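PDB 1R9C: glutathione transferase from Mesorhizobium loti, which catalyses the manganese-dependent hydration of the antibiotic fosfomycin, and so confers resistance to it, working as a homodimer. Local coordinates for residues Phe10-Leu15 and Asp111-Met116. Numbering follows the deposited sequence.
Sequences FIVRDL and DDDNHM
Arg13 runs along Asp113 from CB to NE and reaches Asp112 at its tip. CB, CG and CD all lie near Asp113 OD1, CB at 3.4 Å, and the chain then bends at chi3 (-55°), which brings NE back to the same oxygen in a weak, long salt bridge of 3.3 Å. At the tip, NH2 gives a 2.7 Å hydrogen bond to Asp112 O, almost in line with that carbonyl and within the guanidinium plane. A long side chain ending in several N-H groups suits this place, since NE and NH2 can reach separate acceptors. Asp113 suits its own because its two oxygens serve different partners: OD1 also takes the Arg13 N-H at 2.8 Å from above the carboxylate plane, while OD2 packs on Val12 CB and accepts from a water that in turn accepts from Asp14 N. Deeper in, the flat His115 ring has Asp113 O over one face and the edge of Phe10, CD2 nearest, over the opposite one, the planes 60° apart. Its polar edge is used too: Asp111 OD1 accepts from ND1 at 2.6 Å, fixing the ring's rotation, and NE2 is hydrogen-bonded to Asn68 OD1 of the second subunit. The contact thus joins the two sheets of this vicinal oxygen chelate fold, tying the end of strand 5-12 and the turn, N-capped by Asp14, into helix 15-26 to the loop between strands 106-110 and 116-120.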
loop_
_atom_site.group_PDB
_atom_site.type_symbol
_atom_site.label_atom_id
_atom_site.label_comp_id
_atom_site.label_asym_id
_atom_site.label_seq_id
_atom_site.Cartn_x
_atom_site.Cartn_y
_atom_site.Cartn_z
ATOM N N PHE A 10 5.468 -5.506 -0.492
ATOM C CA PHE A 10 5.658 -5.859 -1.906
ATOM C C PHE A 10 6.517 -7.103 -2.094
ATOM O O PHE A 10 7.565 -7.230 -1.470
ATOM C CB PHE A 10 6.334 -4.681 -2.639
ATOM C CG PHE A 10 5.610 -3.363 -2.420
ATOM C CD1 PHE A 10 6.124 -2.404 -1.553
ATOM C CD2 PHE A 10 4.373 -3.148 -3.021
ATOM C CE1 PHE A 10 5.439 -1.198 -1.314
ATOM C CE2 PHE A 10 3.679 -1.955 -2.786
ATOM C CZ PHE A 10 4.199 -0.996 -1.931
ATOM N N ILE A 11 6.084 -7.983 -2.994
ATOM C CA ILE A 11 6.844 -9.159 -3.395
ATOM C C ILE A 11 7.600 -8.773 -4.678
ATOM O O ILE A 11 7.037 -8.137 -5.565
ATOM C CB ILE A 11 5.872 -10.302 -3.683
ATOM C CG1 ILE A 11 4.807 -10.377 -2.570
ATOM C CG2 ILE A 11 6.644 -11.632 -4.055
ATOM C CD1 ILE A 11 5.005 -11.446 -1.550
ATOM N N VAL A 12 8.899 -9.069 -4.718
ATOM C CA VAL A 12 9.770 -8.601 -5.784
ATOM C C VAL A 12 10.719 -9.739 -6.135
ATOM O O VAL A 12 11.042 -10.567 -5.279
ATOM C CB VAL A 12 10.573 -7.318 -5.360
ATOM C CG1 VAL A 12 9.628 -6.126 -5.069
ATOM C CG2 VAL A 12 11.530 -7.600 -4.170
ATOM N N ARG A 13 11.133 -9.804 -7.397
ATOM C CA ARG A 13 12.015 -10.858 -7.883
ATOM C C ARG A 13 13.446 -10.677 -7.357
ATOM O O ARG A 13 14.146 -11.665 -7.080
ATOM C CB ARG A 13 12.028 -10.887 -9.424
ATOM C CG ARG A 13 10.868 -11.668 -10.120
ATOM C CD ARG A 13 10.797 -11.465 -11.661
ATOM N NE ARG A 13 10.718 -10.039 -12.039
ATOM C CZ ARG A 13 10.900 -9.557 -13.272
ATOM N NH1 ARG A 13 11.164 -10.368 -14.288
ATOM N NH2 ARG A 13 10.823 -8.248 -13.490
ATOM N N ASP A 14 13.867 -9.421 -7.236
ATOM C CA ASP A 14 15.252 -9.067 -6.917
ATOM C C ASP A 14 15.294 -8.082 -5.758
ATOM O O ASP A 14 15.158 -6.876 -5.966
ATOM C CB ASP A 14 15.908 -8.447 -8.171
ATOM C CG ASP A 14 17.380 -8.093 -7.978
ATOM O OD1 ASP A 14 17.880 -8.067 -6.831
ATOM O OD2 ASP A 14 18.124 -7.798 -8.944
ATOM N N LEU A 15 15.524 -8.596 -4.553
ATOM C CA LEU A 15 15.585 -7.770 -3.351
ATOM C C LEU A 15 16.632 -6.658 -3.372
ATOM O O LEU A 15 16.461 -5.592 -2.731
ATOM C CB LEU A 15 15.913 -8.652 -2.144
ATOM C CG LEU A 15 14.874 -9.327 -1.263
ATOM C CD1 LEU A 15 15.512 -9.763 0.066
ATOM C CD2 LEU A 15 13.701 -8.428 -0.996
ATOM N N ASP A 111 8.207 0.009 -10.436
ATOM C CA ASP A 111 9.456 -0.611 -10.010
ATOM C C ASP A 111 9.753 -1.757 -10.991
ATOM O O ASP A 111 9.269 -1.739 -12.159
ATOM C CB ASP A 111 9.324 -1.113 -8.559
ATOM C CG ASP A 111 8.323 -2.257 -8.431
ATOM O OD1 ASP A 111 8.123 -2.737 -7.313
ATOM O OD2 ASP A 111 7.713 -2.756 -9.404
ATOM N N ASP A 112 10.511 -2.775 -10.553
ATOM C CA ASP A 112 10.948 -3.798 -11.514
ATOM C C ASP A 112 9.968 -4.957 -11.608
ATOM O O ASP A 112 10.214 -5.930 -12.319
ATOM C CB ASP A 112 12.330 -4.361 -11.145
ATOM C CG ASP A 112 13.467 -3.416 -11.467
ATOM O OD1 ASP A 112 13.335 -2.527 -12.354
ATOM O OD2 ASP A 112 14.562 -3.522 -10.883
ATOM N N ASP A 113 8.858 -4.863 -10.880
ATOM C CA ASP A 113 7.972 -6.013 -10.680
ATOM C C ASP A 113 6.514 -5.617 -10.965
ATOM O O ASP A 113 5.588 -6.140 -10.366
ATOM C CB ASP A 113 8.149 -6.545 -9.246
ATOM C CG ASP A 113 9.547 -7.114 -9.004
ATOM O OD1 ASP A 113 9.797 -8.294 -9.348
ATOM O OD2 ASP A 113 10.460 -6.437 -8.491
ATOM N N ASN A 114 6.332 -4.670 -11.888
ATOM C CA ASN A 114 5.014 -4.175 -12.276
ATOM C C ASN A 114 4.180 -3.456 -11.217
ATOM O O ASN A 114 3.016 -3.211 -11.441
ATOM C CB ASN A 114 4.194 -5.277 -12.986
ATOM C CG ASN A 114 4.879 -5.759 -14.230
ATOM O OD1 ASN A 114 5.632 -5.004 -14.869
ATOM N ND2 ASN A 114 4.643 -7.009 -14.592
ATOM N N HIS A 115 4.763 -3.096 -10.081
ATOM C CA HIS A 115 4.074 -2.218 -9.141
ATOM C C HIS A 115 4.135 -0.771 -9.622
ATOM O O HIS A 115 5.221 -0.286 -9.956
ATOM C CB HIS A 115 4.720 -2.260 -7.752
ATOM C CG HIS A 115 4.847 -3.640 -7.175
ATOM N ND1 HIS A 115 6.070 -4.231 -6.940
ATOM C CD2 HIS A 115 3.916 -4.505 -6.703
ATOM C CE1 HIS A 115 5.886 -5.425 -6.396
ATOM N NE2 HIS A 115 4.587 -5.624 -6.254
ATOM N N MET A 116 2.992 -0.082 -9.600
ATOM C CA MET A 116 2.963 1.357 -9.915
ATOM C C MET A 116 3.042 2.192 -8.626
ATOM O O MET A 116 2.339 1.924 -7.619
ATOM C CB MET A 116 1.713 1.737 -10.718
ATOM C CG MET A 116 1.702 3.175 -11.308
ATOM S SD MET A 116 0.051 3.682 -11.904
ATOM C CE MET A 116 0.140 2.920 -13.397
HETATM O O HOH W 1 12.910 -7.186 -8.604
#